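Local coordinates for protein probable mannosyltransferase KTR4 (PDB 5A07) that belongs to a yeast mannosyltransferase family of the GT-A clan and holds guanosine-5'-diphosphate and a manganese ion in its lumenal part, at residues 111-116 / 140-145; 118-123 / 152-157. One frame throughout, in Å; residues are numbered along the deposited sequence.

How the interactions relate
Interactions 1 and 2 lie side by side in the GT-A fold, their centres about 12 Å apart. Along the chain their segments alternate: 111-116, 118-123, 140-145, 152-157. Strand 105-110, helix 116-131, strand 138-142 and helix 148-156 follow one another, the two strands being parallel neighbours in the mixed sheet. Interaction 1 joins the strand ends around guanosine-5'-diphosphate; interaction 2 joins the two helices. The contacts touch through Phe-140, whose CZ lies 3.8 Å from Ile-123 CD1, and through Leu-116 against Ile-154, so apolar contact runs on from the nucleotide-binding loops to the helix pair.

Interaction 1: residues 111-116 / 140-145; sequences VRNSDL and FLNDEE. With GDP (guanosine-5'-diphosphate), chain F.
Val-111 meets strand 138-142 on the tight side of this contact. Its backbone N gives a 3.1 Å hydrogen bond to Leu-141 O, and its CG2 methyl lies at the edge of the Phe-140 ring, near the ring plane, 4.0 Å from CD2. Phe-150, Ile-119 and Pro-233 also pack on the valine, and Phe-166 meets the Phe-140 ring. At the last residue of the strand, Asn-142, CG is anti to the backbone N (chi1 -173°), which brings the amide against Val-111 O. Its OD1 receives guanine N2 of guanosine-5'-diphosphate at 2.9 Å, and also Glu-144 N, which stands above the carbonyl plane and closes an Asx turn.

In a GT-A fold the nucleotide lies at the ends of such parallel strands, and here both loops supply the pocket. Asp-143 OD1 takes guanine N1 at 2.7 Å, with a weak second bond from N2, while Val-111 O accepts weakly from N2. On the 111-116 side, the guanidinium of Arg-112 turns one face to the base, C8 lying 3.4 Å above its plane toward the rim. Asp-115 OD2 fixes that group: it accepts Arg-112 NE at 3.0 Å, in the guanidinium plane, as a salt bridge, and accepts Arg-112 N as well.

Toward solvent the contact thins to a few polar atoms and a water. Asn-113 ND2 reaches Glu-145 O at 3.0 Å, nearly straight (165°) and in the plane of the Asn-113 amide, though tilted from that of the carbonyl, while its OD1 takes Thr-147 N. Between the loops a water accepts from Asn-113 N and Asn-142 ND2 and probably donates to Glu-144 OE1, linking the three residues.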
# COMPACT_ATOMS: atom_id res chain seq x y z
N VAL B 111 15.45 5.35 0.64
CA VAL B 111 16.32 4.97 -0.45
C VAL B 111 17.78 4.90 -0.01
O VAL B 111 18.13 5.47 1.02
CB VAL B 111 16.29 5.99 -1.61
CG1 VAL B 111 14.99 5.84 -2.40
CG2 VAL B 111 16.32 7.41 -1.13
N ARG B 112 18.56 4.19 -0.82
CA ARG B 112 19.98 4.05 -0.62
C ARG B 112 20.69 5.10 -1.44
O ARG B 112 20.14 5.67 -2.38
CB ARG B 112 20.42 2.67 -1.04
CG ARG B 112 19.94 1.54 -0.15
CD ARG B 112 20.06 0.17 -0.82
NE ARG B 112 18.94 0.20 -1.78
CZ ARG B 112 18.13 -0.80 -2.10
NH1 ARG B 112 18.30 -1.99 -1.55
NH2 ARG B 112 17.11 -0.59 -2.94
N ASN B 113 21.95 5.41 -1.08
CA ASN B 113 22.77 6.29 -1.92
C ASN B 113 22.84 5.85 -3.36
O ASN B 113 22.80 6.67 -4.32
CB ASN B 113 24.20 6.49 -1.30
CG ASN B 113 24.14 7.42 -0.06
OD1 ASN B 113 23.76 8.58 -0.16
ND2 ASN B 113 24.47 6.88 1.09
N SER B 114 22.90 4.54 -3.53
CA SER B 114 23.01 3.93 -4.82
C SER B 114 21.71 4.04 -5.62
O SER B 114 21.74 3.73 -6.79
CB SER B 114 23.39 2.44 -4.71
OG SER B 114 22.41 1.75 -4.02
N ASP B 115 20.60 4.56 -5.03
CA ASP B 115 19.32 4.62 -5.77
C ASP B 115 19.17 5.96 -6.39
O ASP B 115 18.11 6.32 -6.93
CB ASP B 115 18.17 4.39 -4.79
CG ASP B 115 18.07 2.97 -4.36
OD1 ASP B 115 18.20 2.08 -5.23
OD2 ASP B 115 17.89 2.70 -3.15
N LEU B 116 20.23 6.78 -6.34
CA LEU B 116 20.09 8.16 -6.77
C LEU B 116 19.46 8.37 -8.17
O LEU B 116 18.49 9.11 -8.33
CB LEU B 116 21.44 8.91 -6.74
CG LEU B 116 21.35 10.29 -7.28
CD1 LEU B 116 20.50 11.18 -6.40
CD2 LEU B 116 22.81 10.83 -7.33
N PHE B 140 13.67 12.33 2.62
CA PHE B 140 14.39 11.14 2.31
C PHE B 140 14.98 10.49 3.58
O PHE B 140 15.60 11.20 4.39
CB PHE B 140 15.55 11.43 1.37
CG PHE B 140 15.13 12.01 0.08
CD1 PHE B 140 14.92 13.37 -0.05
CD2 PHE B 140 14.88 11.19 -0.99
CE1 PHE B 140 14.52 13.93 -1.23
CE2 PHE B 140 14.47 11.76 -2.18
CZ PHE B 140 14.30 13.08 -2.32
N LEU B 141 14.86 9.19 3.69
CA LEU B 141 15.40 8.43 4.80
C LEU B 141 16.23 7.32 4.36
O LEU B 141 15.99 6.74 3.32
CB LEU B 141 14.27 7.86 5.69
CG LEU B 141 13.25 8.83 6.27
CD1 LEU B 141 12.10 8.14 7.08
CD2 LEU B 141 13.96 9.91 7.12
N ASN B 142 17.28 6.99 5.15
CA ASN B 142 18.19 5.93 4.81
C ASN B 142 18.75 5.31 6.10
O ASN B 142 18.87 6.02 7.10
CB ASN B 142 19.30 6.59 3.95
CG ASN B 142 20.30 5.60 3.33
OD1 ASN B 142 20.32 4.38 3.55
ND2 ASN B 142 21.18 6.17 2.51
N ASP B 143 19.11 4.04 6.06
CA ASP B 143 19.77 3.40 7.21
C ASP B 143 21.26 3.81 7.31
O ASP B 143 21.84 3.63 8.36
CB ASP B 143 19.66 1.87 7.17
CG ASP B 143 20.22 1.26 5.91
OD1 ASP B 143 19.85 1.65 4.78
OD2 ASP B 143 21.03 0.32 6.00
N GLU B 144 21.84 4.31 6.22
CA GLU B 144 23.20 4.90 6.19
C GLU B 144 23.01 6.35 6.00
O GLU B 144 21.92 6.77 5.59
CB GLU B 144 23.96 4.38 5.01
CG GLU B 144 24.29 2.93 5.05
CD GLU B 144 25.06 2.56 3.79
OE1 GLU B 144 25.12 3.41 2.85
OE2 GLU B 144 25.64 1.44 3.73
N GLU B 145 24.07 7.14 6.22
CA GLU B 145 24.04 8.57 6.00
C GLU B 145 23.99 8.85 4.50
O GLU B 145 24.73 8.26 3.76
CB GLU B 145 25.27 9.30 6.54
CG GLU B 145 25.77 8.90 7.92
CD GLU B 145 25.03 9.53 9.11
OE1 GLU B 145 24.36 10.60 9.00
OE2 GLU B 145 25.13 8.91 10.21
PB GDP F . 10.35 -4.14 -3.71
O1B GDP F . 11.02 -5.00 -4.72
O2B GDP F . 9.63 -4.75 -2.65
O3B GDP F . 9.70 -2.96 -4.33
O3A GDP F . 11.64 -3.65 -2.85
PA GDP F . 12.60 -2.40 -2.99
O1A GDP F . 14.02 -2.75 -3.06
O2A GDP F . 12.19 -1.37 -3.96
O5' GDP F . 12.43 -1.78 -1.55
C5' GDP F . 11.36 -0.97 -1.03
C4' GDP F . 11.78 0.45 -0.71
O4' GDP F . 12.74 0.38 0.35
C3' GDP F . 12.44 1.20 -1.86
O3' GDP F . 12.16 2.61 -1.71
C2' GDP F . 13.93 0.88 -1.66
O2' GDP F . 14.77 1.92 -2.16
C1' GDP F . 13.99 0.86 -0.17
N9 GDP F . 15.02 -0.05 0.38
C8 GDP F . 15.10 -1.41 0.27
N7 GDP F . 16.19 -1.86 1.01
C5 GDP F . 16.77 -0.76 1.58
C6 GDP F . 17.93 -0.55 2.48
O6 GDP F . 18.54 -1.61 2.80
N1 GDP F . 18.22 0.71 2.83
C2 GDP F . 17.49 1.80 2.38
N2 GDP F . 17.84 3.02 2.77
N3 GDP F . 16.42 1.66 1.55
C4 GDP F . 16.00 0.43 1.19
O HOH W 1 22.97 3.99 1.33

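Interaction 2: residues 118-123 / 152-157; sequences DIISSI and DGIKSI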
# COMPACT_ATOMS: atom_id res chain seq x y z
N ASP B 118 17.61 6.35 -10.03
CA ASP B 118 16.27 5.75 -10.13
C ASP B 118 15.26 6.55 -9.35
O ASP B 118 14.13 6.67 -9.75
CB ASP B 118 16.34 4.29 -9.66
CG ASP B 118 16.90 3.37 -10.72
OD1 ASP B 118 17.06 3.85 -11.89
OD2 ASP B 118 17.19 2.21 -10.44
N ILE B 119 15.67 7.09 -8.22
CA ILE B 119 14.77 7.98 -7.49
C ILE B 119 14.61 9.28 -8.15
O ILE B 119 13.48 9.84 -8.17
CB ILE B 119 15.12 8.11 -5.97
CG1 ILE B 119 13.89 8.56 -5.19
CG2 ILE B 119 16.30 9.07 -5.72
CD1 ILE B 119 12.70 7.63 -5.14
N ILE B 120 15.65 9.81 -8.79
CA ILE B 120 15.47 11.00 -9.60
C ILE B 120 14.39 10.84 -10.69
O ILE B 120 13.57 11.75 -10.95
CB ILE B 120 16.84 11.44 -10.19
CG1 ILE B 120 17.64 12.17 -9.10
CG2 ILE B 120 16.60 12.40 -11.39
CD1 ILE B 120 19.08 12.49 -9.54
N SER B 121 14.44 9.71 -11.35
CA SER B 121 13.49 9.37 -12.43
C SER B 121 12.02 9.44 -11.87
O SER B 121 11.13 10.14 -12.43
CB SER B 121 13.83 7.96 -12.91
OG SER B 121 12.93 7.64 -13.91
N SER B 122 11.85 8.86 -10.71
CA SER B 122 10.54 8.88 -10.03
C SER B 122 10.13 10.28 -9.66
O SER B 122 8.98 10.66 -9.89
CB SER B 122 10.55 7.99 -8.78
OG SER B 122 10.88 6.66 -9.06
N ILE B 123 11.03 11.05 -9.10
CA ILE B 123 10.75 12.41 -8.68
C ILE B 123 10.36 13.28 -9.86
O ILE B 123 9.42 14.03 -9.80
CB ILE B 123 11.93 12.96 -7.93
CG1 ILE B 123 12.10 12.26 -6.58
CG2 ILE B 123 11.76 14.40 -7.74
CD1 ILE B 123 13.50 12.45 -5.98
N ASP B 152 23.16 16.71 -3.33
CA ASP B 152 23.33 17.67 -4.42
C ASP B 152 22.61 17.19 -5.70
O ASP B 152 22.05 18.03 -6.47
CB ASP B 152 24.85 17.83 -4.75
CG ASP B 152 25.61 18.66 -3.67
OD1 ASP B 152 24.96 19.47 -2.99
OD2 ASP B 152 26.83 18.50 -3.60
N GLY B 153 22.66 15.89 -5.93
CA GLY B 153 22.01 15.32 -7.12
C GLY B 153 20.50 15.57 -7.07
O GLY B 153 19.87 16.02 -8.02
N ILE B 154 19.91 15.29 -5.92
CA ILE B 154 18.49 15.56 -5.72
C ILE B 154 18.16 17.01 -5.92
O ILE B 154 17.21 17.40 -6.63
CB ILE B 154 18.06 15.11 -4.29
CG1 ILE B 154 18.17 13.59 -4.11
CG2 ILE B 154 16.65 15.58 -4.01
CD1 ILE B 154 17.33 12.74 -5.08
N LYS B 155 18.94 17.88 -5.29
CA LYS B 155 18.63 19.28 -5.41
C LYS B 155 18.78 19.78 -6.85
O LYS B 155 18.06 20.69 -7.25
CB LYS B 155 19.45 20.15 -4.45
CG LYS B 155 18.97 19.95 -3.02
CD LYS B 155 19.78 20.79 -2.04
CE LYS B 155 21.08 20.09 -1.72
NZ LYS B 155 21.64 20.64 -0.45
N SER B 156 19.74 19.24 -7.57
CA SER B 156 19.98 19.76 -8.93
C SER B 156 18.76 19.53 -9.84
O SER B 156 18.63 20.22 -10.87
CB SER B 156 21.25 19.09 -9.51
OG SER B 156 20.99 17.76 -9.89
N ILE B 157 17.87 18.56 -9.50
CA ILE B 157 16.79 18.23 -10.42
C ILE B 157 15.43 18.76 -9.98
O ILE B 157 14.44 18.52 -10.64
CB ILE B 157 16.80 16.72 -10.79
CG1 ILE B 157 16.76 15.82 -9.54
CG2 ILE B 157 18.05 16.41 -11.56
CD1 ILE B 157 15.37 15.58 -9.06
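With chi1 at 55°, CG1 of Ile-157 stands between the backbone N and the carbonyl carbon, and from there it lies 3.8 Å from Ile-120 CG1. In Ile-154, CG1 is anti to the carbonyl carbon, and chi2 of -59° places CD1 where the opposite helix can receive it. That methyl is met by Ile-119 CG2 and Ile-123 CD1, each at 3.9 Å, and by Ile-120 CG1 slightly farther off; Ile-120 and Ile-154 slide past each other in opposite directions.

The pair belongs to the alternating strand-helix order of a GT-A fold. Helices 116-131 and 148-156 each follow a parallel strand, and their short segments run 23° from parallel with axes 10.4 Å apart at closest approach. The junction is almost wholly isoleucine against isoleucine, with no hydrogen bond across it. Phe-140 of strand 138-142 touches both Ile-123 and Ile-154, tying the helix pair to the sheet.

Ile-120, with CB directed at the other helix, meets two kinds of surface. Its CG1 and CG2 both pack on Ile-157 CG1, whereas its CD1 lies 3.9 Å from Gly-153 O. That carbonyl also accepts a 2.8 Å hydrogen bond from Ser-156 OG, three residues on. Ile-123 CG2 meets Ile-157 CD1 at 4.0 Å, the two side chains crossing at about a right angle. Ser-122 OG is hydrogen-bonded to Glu-232 O and Val-235 N, and Glu-232 belongs to the manganese site.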